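Zinc transport transcriptional regulator (Lactococcus lactis subsp. lactis, PDB 5YHY) probably binds DNA as a winged helix-turn-helix transcriptional regulator of the MarR family, controlling zinc transport in response to zinc ions. Local coordinates at residues K74-E79 with V93-T98; I43-A48 with K106-H111. The protein carries 1 engineered substitution. One frame throughout, in Å; residues are numbered along the deposited sequence.

Contact 1 of 2, residues K74-E79 with V93-T98; sequences KLQEQE and VLWSLT
Gln76 sets its CG anti to the backbone N (chi1 -179°) and stays extended beyond it, which carries the amide from the side of helix 65-77 to the six-membered end of Trp95. On the strand, Trp95 turns its CG beside its own backbone N and presents CZ3 and CH2. Gln76 NE2 lies 3.6 Å from Trp95 CH2, near the ring plane, which makes this a contact at the edge; the amide and ring planes, 74° apart, are not stacked. Trp95 NE1 donates instead to Asn54 OD1, a bond likely to restrain the indole's rotation, while Val93 CG1 lies above one ring face, offset toward the rim.

The polar link is Thr98 OG1, which donates to Glu79 O at 2.7 Å; the C=O...donor angle is 132° and the donor is tilted from the carbonyl plane. A valine in place of Thr98 would probably leave Glu79 O without this donor and weaken the tie to the helix end.

Glu79, with positive phi, is the C-prime residue of a Schellman motif: its N bonds to Gln76 O, and Leu80 N to Leu75 O. The contact thus joins the end of helix 65-77 to Trp95 in the second wing strand and Thr98 just after it, as expected of a winged helix-turn-helix domain.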
ATOM      1  N   LYS A  74      24.058   6.281 -10.770  1.00 24.06           N
ATOM      2  CA  LYS A  74      24.059   5.084  -9.935  1.00 25.63           C
ATOM      3  C   LYS A  74      24.210   3.803 -10.750  1.00 25.07           C
ATOM      4  O   LYS A  74      24.958   2.905 -10.365  1.00 25.00           O
ATOM      5  CB  LYS A  74      22.790   5.015  -9.087  1.00 28.14           C
ATOM      6  CG  LYS A  74      22.766   3.826  -8.132  1.00 33.82           C
ATOM      7  CD  LYS A  74      23.900   3.919  -7.120  1.00 38.26           C
ATOM      8  CE  LYS A  74      23.754   2.872  -6.026  1.00 43.04           C
ATOM      9  NZ  LYS A  74      24.749   3.064  -4.936  1.00 47.63           N
ATOM     10  N   LEU A  75      23.498   3.705 -11.871  1.00 21.45           N
ATOM     11  CA  LEU A  75      23.608   2.524 -12.717  1.00 21.62           C
ATOM     12  C   LEU A  75      25.019   2.350 -13.274  1.00 22.64           C
ATOM     13  O   LEU A  75      25.531   1.229 -13.373  1.00 22.98           O
ATOM     14  CB  LEU A  75      22.607   2.585 -13.868  1.00 21.50           C
ATOM     15  CG  LEU A  75      21.152   2.404 -13.441  1.00 21.94           C
ATOM     16  CD1 LEU A  75      20.251   2.731 -14.621  1.00 20.43           C
ATOM     17  CD2 LEU A  75      20.922   0.974 -12.955  1.00 23.48           C
ATOM     18  N   GLN A  76      25.639   3.461 -13.644  1.00 22.42           N
ATOM     19  CA  GLN A  76      26.987   3.414 -14.193  1.00 21.44           C
ATOM     20  C   GLN A  76      27.989   2.997 -13.116  1.00 25.04           C
ATOM     21  O   GLN A  76      28.895   2.199 -13.374  1.00 25.41           O
ATOM     22  CB  GLN A  76      27.347   4.771 -14.794  1.00 23.39           C
ATOM     23  CG  GLN A  76      28.724   4.838 -15.432  1.00 24.00           C
ATOM     24  CD  GLN A  76      28.982   6.206 -16.013  1.00 26.08           C
ATOM     25  OE1 GLN A  76      28.694   7.218 -15.371  1.00 26.94           O
ATOM     26  NE2 GLN A  76      29.502   6.254 -17.241  1.00 24.36           N
ATOM     27  N   GLU A  77      27.814   3.524 -11.909  1.00 25.01           N
ATOM     28  CA  GLU A  77      28.651   3.143 -10.763  1.00 27.59           C
ATOM     29  C   GLU A  77      28.583   1.644 -10.489  1.00 29.58           C
ATOM     30  O   GLU A  77      29.596   1.012 -10.159  1.00 30.55           O
ATOM     31  CB  GLU A  77      28.247   3.928  -9.514  1.00 29.35           C
ATOM     32  CG  GLU A  77      28.565   5.411  -9.608  1.00 33.90           C
ATOM     33  CD  GLU A  77      27.999   6.232  -8.459  1.00 38.79           C
ATOM     34  OE1 GLU A  77      27.076   5.755  -7.758  1.00 39.24           O
ATOM     35  OE2 GLU A  77      28.476   7.371  -8.267  1.00 42.19           O
ATOM     36  N   GLN A  78      27.386   1.077 -10.625  1.00 27.44           N
ATOM     37  CA  GLN A  78      27.178  -0.356 -10.444  1.00 28.10           C
ATOM     38  C   GLN A  78      27.548  -1.163 -11.691  1.00 26.08           C
ATOM     39  O   GLN A  78      27.322  -2.374 -11.747  1.00 28.60           O
ATOM     40  CB  GLN A  78      25.719  -0.628 -10.049  1.00 27.06           C
ATOM     41  CG  GLN A  78      25.310   0.017  -8.732  1.00 32.00           C
ATOM     42  CD  GLN A  78      26.079  -0.544  -7.550  1.00 41.48           C
ATOM     43  OE1 GLN A  78      26.195  -1.761  -7.394  1.00 47.25           O
ATOM     44  NE2 GLN A  78      26.618   0.340  -6.716  1.00 44.76           N
ATOM     45  N   GLU A  79      28.099  -0.483 -12.690  1.00 25.41           N
ATOM     46  CA  GLU A  79      28.549  -1.122 -13.923  1.00 23.71           C
ATOM     47  C   GLU A  79      27.437  -1.885 -14.640  1.00 26.77           C
ATOM     48  O   GLU A  79      27.661  -2.944 -15.234  1.00 26.14           O
ATOM     49  CB  GLU A  79      29.776  -2.006 -13.651  1.00 28.18           C
ATOM     50  CG  GLU A  79      30.950  -1.192 -13.133  1.00 29.86           C
ATOM     51  CD  GLU A  79      32.154  -2.034 -12.770  1.00 39.93           C
ATOM     52  OE1 GLU A  79      31.976  -3.226 -12.457  1.00 40.46           O
ATOM     53  OE2 GLU A  79      33.277  -1.494 -12.797  1.00 43.97           O
ATOM     54  N   VAL A  93      25.803  11.630 -26.207  1.00 31.24           N
ATOM     55  CA  VAL A  93      26.106  10.429 -25.433  1.00 27.12           C
ATOM     56  C   VAL A  93      24.949   9.439 -25.508  1.00 26.30           C
ATOM     57  O   VAL A  93      23.796   9.820 -25.322  1.00 24.92           O
ATOM     58  CB  VAL A  93      26.338  10.765 -23.947  1.00 28.80           C
ATOM     59  CG1 VAL A  93      26.620   9.497 -23.153  1.00 29.23           C
ATOM     60  CG2 VAL A  93      27.481  11.769 -23.793  1.00 34.46           C
ATOM     61  N   LEU A  94      25.267   8.174 -25.758  1.00 23.41           N
ATOM     62  CA  LEU A  94      24.272   7.103 -25.764  1.00 24.22           C
ATOM     63  C   LEU A  94      24.558   6.125 -24.634  1.00 26.08           C
ATOM     64  O   LEU A  94      25.717   5.926 -24.255  1.00 24.76           O
ATOM     65  CB  LEU A  94      24.316   6.351 -27.093  1.00 25.85           C
ATOM     66  CG  LEU A  94      24.015   7.134 -28.367  1.00 31.06           C
ATOM     67  CD1 LEU A  94      24.525   6.363 -29.572  1.00 34.18           C
ATOM     68  CD2 LEU A  94      22.529   7.395 -28.477  1.00 27.95           C
ATOM     69  N   TRP A  95      23.505   5.509 -24.104  1.00 21.14           N
ATOM     70  CA  TRP A  95      23.646   4.530 -23.034  1.00 19.75           C
ATOM     71  C   TRP A  95      23.179   3.166 -23.474  1.00 22.99           C
ATOM     72  O   TRP A  95      22.154   3.043 -24.156  1.00 22.94           O
ATOM     73  CB  TRP A  95      22.843   4.969 -21.808  1.00 19.38           C
ATOM     74  CG  TRP A  95      23.359   6.246 -21.243  1.00 19.38           C
ATOM     75  CD1 TRP A  95      22.907   7.500 -21.512  1.00 20.60           C
ATOM     76  CD2 TRP A  95      24.461   6.400 -20.340  1.00 19.99           C
ATOM     77  NE1 TRP A  95      23.643   8.429 -20.813  1.00 20.73           N
ATOM     78  CE2 TRP A  95      24.602   7.777 -20.083  1.00 20.48           C
ATOM     79  CE3 TRP A  95      25.331   5.503 -19.711  1.00 19.68           C
ATOM     80  CZ2 TRP A  95      25.587   8.283 -19.234  1.00 22.39           C
ATOM     81  CZ3 TRP A  95      26.297   6.004 -18.866  1.00 20.51           C
ATOM     82  CH2 TRP A  95      26.419   7.380 -18.633  1.00 19.82           C
ATOM     83  N   SER A  96      23.932   2.145 -23.078  1.00 21.43           N
ATOM     84  CA  SER A  96      23.545   0.763 -23.332  1.00 21.18           C
ATOM     85  C   SER A  96      23.758  -0.112 -22.102  1.00 23.52           C
ATOM     86  O   SER A  96      24.490   0.255 -21.179  1.00 21.60           O
ATOM     87  CB  SER A  96      24.319   0.208 -24.528  1.00 28.78           C
ATOM     88  OG  SER A  96      25.707   0.281 -24.288  1.00 32.87           O
ATOM     89  N   LEU A  97      23.111  -1.275 -22.088  1.00 22.80           N
ATOM     90  CA  LEU A  97      23.297  -2.231 -21.011  1.00 22.17           C
ATOM     91  C   LEU A  97      24.680  -2.863 -21.087  1.00 23.64           C
ATOM     92  O   LEU A  97      25.222  -3.050 -22.174  1.00 27.47           O
ATOM     93  CB  LEU A  97      22.273  -3.359 -21.116  1.00 25.41           C
ATOM     94  CG  LEU A  97      20.803  -2.979 -20.994  1.00 22.84           C
ATOM     95  CD1 LEU A  97      19.985  -4.260 -20.952  1.00 27.07           C
ATOM     96  CD2 LEU A  97      20.591  -2.163 -19.733  1.00 23.18           C
ATOM     97  N   THR A  98      25.228  -3.189 -19.928  1.00 24.06           N
ATOM     98  CA  THR A  98      26.359  -4.111 -19.854  1.00 23.35           C
ATOM     99  C   THR A  98      25.792  -5.526 -19.783  1.00 29.86           C
ATOM    100  O   THR A  98      24.604  -5.713 -19.513  1.00 26.70           O
ATOM    101  CB  THR A  98      27.230  -3.851 -18.618  1.00 23.86           C
ATOM    102  OG1 THR A  98      26.478  -4.110 -17.425  1.00 24.68           O
ATOM    103  CG2 THR A  98      27.749  -2.408 -18.610  1.00 24.70           C
TER

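Contact 2 of 2, residues I43-A48 with K106-H111; sequences ILMLLA and KEHATH. With ZN (zinc ion), chain B.
The His108 imidazole meets Met45 at its edge: Met45 SD lies 3.5 Å from His108 CD2, and the line from the sulfur to the ring centroid, 4.6 Å long, runs 85° off the ring normal. This sulfur-aromatic contact is therefore in the plane of the ring. The rings of His112 and His42 also meet this imidazole, their planes steeply inclined to it. A second flat group, the His111 ring, has Glu107 O over one face, offset toward the rim.

His108 holds CG anti to its backbone N (chi1 -160°), which carries the ring from the helix toward Met45 and the zinc ion, bound by His108 NE2 at 2.0 Å. Glu24, His42 and His112 complete the site. Met45 bends at its last torsion, placing CE against the neighbouring helix, 3.8 Å from Ala109 CA and 3.9 Å from Ala109 CB. One methionine thus touches two successive residues of helix 102-123, through sulfur and methyl.

Along that helix, His111 NE2 donates to Glu107 OE2 at 3.1 Å, using the oxygen's anti lone pair, with the oxygen somewhat out of the His111 ring plane; both residues are zinc ligands in another structure of this protein.

With no polar bond between the two segments, their contact rests on sulfur and methyl packing. Met45 packs against the CD2 edge of an imidazole set mainly by its metal bond, so the thioether borders a zinc ligand without being one.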
ATOM      1  N   ILE A  43      15.020   2.339 -16.473  1.00 18.78           N
ATOM      2  CA  ILE A  43      16.036   2.699 -17.446  1.00 20.40           C
ATOM      3  C   ILE A  43      16.628   1.437 -18.065  1.00 18.33           C
ATOM      4  O   ILE A  43      16.795   1.354 -19.280  1.00 18.94           O
ATOM      5  CB  ILE A  43      17.130   3.573 -16.818  1.00 17.74           C
ATOM      6  CG1 ILE A  43      16.544   4.963 -16.512  1.00 20.45           C
ATOM      7  CG2 ILE A  43      18.345   3.680 -17.759  1.00 19.40           C
ATOM      8  CD1 ILE A  43      17.537   5.923 -15.913  1.00 23.00           C
ATOM      9  N   LEU A  44      16.905   0.437 -17.237  1.00 20.13           N
ATOM     10  CA  LEU A  44      17.474  -0.800 -17.761  1.00 20.65           C
ATOM     11  C   LEU A  44      16.525  -1.477 -18.746  1.00 18.86           C
ATOM     12  O   LEU A  44      16.952  -1.942 -19.799  1.00 19.84           O
ATOM     13  CB  LEU A  44      17.863  -1.754 -16.636  1.00 21.24           C
ATOM     14  CG  LEU A  44      18.957  -1.280 -15.687  1.00 18.53           C
ATOM     15  CD1 LEU A  44      19.238  -2.397 -14.703  1.00 20.69           C
ATOM     16  CD2 LEU A  44      20.232  -0.909 -16.434  1.00 19.62           C
ATOM     17  N   MET A  45      15.228  -1.490 -18.429  1.00 21.15           N
ATOM     18  CA  MET A  45      14.244  -2.033 -19.362  1.00 20.96           C
ATOM     19  C   MET A  45      14.221  -1.281 -20.675  1.00 18.93           C
ATOM     20  O   MET A  45      14.089  -1.877 -21.738  1.00 22.57           O
ATOM     21  CB  MET A  45      12.834  -2.030 -18.754  1.00 19.55           C
ATOM     22  CG  MET A  45      12.606  -3.133 -17.751  1.00 20.82           C
ATOM     23  SD  MET A  45      10.930  -3.138 -17.066  1.00 23.27           S
ATOM     24  CE  MET A  45       9.938  -3.268 -18.543  1.00 25.17           C
ATOM     25  N   LEU A  46      14.326   0.042 -20.604  1.00 18.23           N
ATOM     26  CA  LEU A  46      14.323   0.849 -21.805  1.00 18.87           C
ATOM     27  C   LEU A  46      15.559   0.538 -22.667  1.00 20.58           C
ATOM     28  O   LEU A  46      15.456   0.367 -23.880  1.00 22.68           O
ATOM     29  CB  LEU A  46      14.250   2.335 -21.438  1.00 19.56           C
ATOM     30  CG  LEU A  46      14.266   3.309 -22.605  1.00 23.46           C
ATOM     31  CD1 LEU A  46      13.145   3.003 -23.590  1.00 31.53           C
ATOM     32  CD2 LEU A  46      14.170   4.752 -22.101  1.00 24.82           C
ATOM     33  N   LEU A  47      16.720   0.438 -22.025  1.00 19.93           N
ATOM     34  CA  LEU A  47      17.967   0.215 -22.755  1.00 20.20           C
ATOM     35  C   LEU A  47      18.042  -1.185 -23.361  1.00 23.97           C
ATOM     36  O   LEU A  47      18.726  -1.391 -24.366  1.00 25.14           O
ATOM     37  CB  LEU A  47      19.179   0.488 -21.860  1.00 20.27           C
ATOM     38  CG  LEU A  47      19.278   1.934 -21.373  1.00 22.26           C
ATOM     39  CD1 LEU A  47      20.568   2.092 -20.573  1.00 23.52           C
ATOM     40  CD2 LEU A  47      19.238   2.915 -22.539  1.00 22.44           C
ATOM     41  N   ALA A  48      17.337  -2.139 -22.756  1.00 25.65           N
ATOM     42  CA  ALA A  48      17.255  -3.492 -23.308  1.00 27.57           C
ATOM     43  C   ALA A  48      16.561  -3.455 -24.667  1.00 27.84           C
ATOM     44  O   ALA A  48      16.818  -4.283 -25.543  1.00 32.71           O
ATOM     45  CB  ALA A  48      16.500  -4.412 -22.351  1.00 27.36           C
ATOM     46  N   LYS A 106      15.755  -8.213 -17.909  1.00 24.64           N
ATOM     47  CA  LYS A 106      14.837  -9.265 -18.321  1.00 26.46           C
ATOM     48  C   LYS A 106      13.939  -9.655 -17.158  1.00 24.32           C
ATOM     49  O   LYS A 106      12.733  -9.836 -17.343  1.00 25.66           O
ATOM     50  CB  LYS A 106      15.600 -10.492 -18.835  1.00 26.03           C
ATOM     51  CG  LYS A 106      14.692 -11.612 -19.321  1.00 34.29           C
ATOM     52  CD  LYS A 106      15.490 -12.882 -19.599  1.00 39.01           C
ATOM     53  CE  LYS A 106      14.574 -14.086 -19.789  1.00 46.66           C
ATOM     54  NZ  LYS A 106      15.348 -15.358 -19.818  1.00 50.34           N
ATOM     55  N   GLU A 107      14.522  -9.772 -15.965  1.00 22.40           N
ATOM     56  CA  GLU A 107      13.756 -10.152 -14.781  1.00 25.71           C
ATOM     57  C   GLU A 107      12.708  -9.105 -14.456  1.00 25.63           C
ATOM     58  O   GLU A 107      11.558  -9.437 -14.176  1.00 23.97           O
ATOM     59  CB  GLU A 107      14.651 -10.353 -13.561  1.00 28.52           C
ATOM     60  CG  GLU A 107      13.869 -10.717 -12.303  1.00 34.52           C
ATOM     61  CD  GLU A 107      14.746 -10.903 -11.074  1.00 44.10           C
ATOM     62  OE1 GLU A 107      15.961 -11.148 -11.229  1.00 49.03           O
ATOM     63  OE2 GLU A 107      14.211 -10.806  -9.947  1.00 51.31           O
ATOM     64  N   HIS A 108      13.104  -7.837 -14.475  1.00 24.19           N
ATOM     65  CA  HIS A 108      12.135  -6.802 -14.142  1.00 23.14           C
ATOM     66  C   HIS A 108      11.009  -6.726 -15.164  1.00 22.65           C
ATOM     67  O   HIS A 108       9.848  -6.523 -14.796  1.00 22.43           O
ATOM     68  CB  HIS A 108      12.794  -5.433 -13.987  1.00 24.23           C
ATOM     69  CG  HIS A 108      11.966  -4.471 -13.198  1.00 22.59           C
ATOM     70  ND1 HIS A 108      11.828  -4.562 -11.832  1.00 21.28           N
ATOM     71  CD2 HIS A 108      11.207  -3.417 -13.588  1.00 21.89           C
ATOM     72  CE1 HIS A 108      11.041  -3.589 -11.404  1.00 23.98           C
ATOM     73  NE2 HIS A 108      10.637  -2.896 -12.453  1.00 22.05           N
ATOM     74  N   ALA A 109      11.347  -6.871 -16.441  1.00 21.73           N
ATOM     75  CA  ALA A 109      10.343  -6.869 -17.487  1.00 23.05           C
ATOM     76  C   ALA A 109       9.365  -8.012 -17.235  1.00 25.56           C
ATOM     77  O   ALA A 109       8.153  -7.847 -17.360  1.00 25.31           O
ATOM     78  CB  ALA A 109      10.989  -7.005 -18.852  1.00 27.42           C
ATOM     79  N   THR A 110       9.898  -9.168 -16.864  1.00 23.68           N
ATOM     80  CA  THR A 110       9.038 -10.314 -16.587  1.00 26.65           C
ATOM     81  C   THR A 110       8.065 -10.027 -15.442  1.00 24.14           C
ATOM     82  O   THR A 110       6.881 -10.396 -15.515  1.00 24.11           O
ATOM     83  CB  THR A 110       9.858 -11.571 -16.282  1.00 26.16           C
ATOM     84  OG1 THR A 110      10.628 -11.914 -17.439  1.00 28.24           O
ATOM     85  CG2 THR A 110       8.943 -12.729 -15.946  1.00 27.66           C
ATOM     86  N   HIS A 111       8.550  -9.378 -14.389  1.00 21.92           N
ATOM     87  CA  HIS A 111       7.686  -9.046 -13.261  1.00 23.14           C
ATOM     88  C   HIS A 111       6.528  -8.150 -13.689  1.00 22.46           C
ATOM     89  O   HIS A 111       5.382  -8.380 -13.304  1.00 21.41           O
ATOM     90  CB  HIS A 111       8.466  -8.372 -12.136  1.00 23.55           C
ATOM     91  CG  HIS A 111       9.486  -9.257 -11.496  1.00 26.26           C
ATOM     92  ND1 HIS A 111       9.306 -10.614 -11.353  1.00 27.13           N
ATOM     93  CD2 HIS A 111      10.699  -8.978 -10.961  1.00 30.74           C
ATOM     94  CE1 HIS A 111      10.369 -11.137 -10.765  1.00 33.47           C
ATOM     95  NE2 HIS A 111      11.227 -10.164 -10.514  1.00 33.64           N
TER
HETATM   96 ZN    ZN B 201       9.122  -1.541 -12.432  1.00 22.57          ZN

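How the contacts relate
After helix 4-19 the chain reaches helix 38-49, whose residues 43-48 open the loop that contact 2 closes. It continues through helices 54-61 and 65-77; at the end of the latter, residues 74-79 open contact 1. Strand 81-85 and its antiparallel partner 93-97 follow, and residues 93-98 close that loop. Helix 102-123 then closes contact 2 with residues 106-111. Contact 1 is therefore nested within contact 2, with centres about 14 Å apart. They touch where Leu97 packs on Leu44, Leu47 and Ala48, and where Leu47 CD2 lies 3.3 Å from Trp95 O. Helix 38-49 thus packs on strand 93-97 and on helix 102-123, and shares the zinc site with the latter.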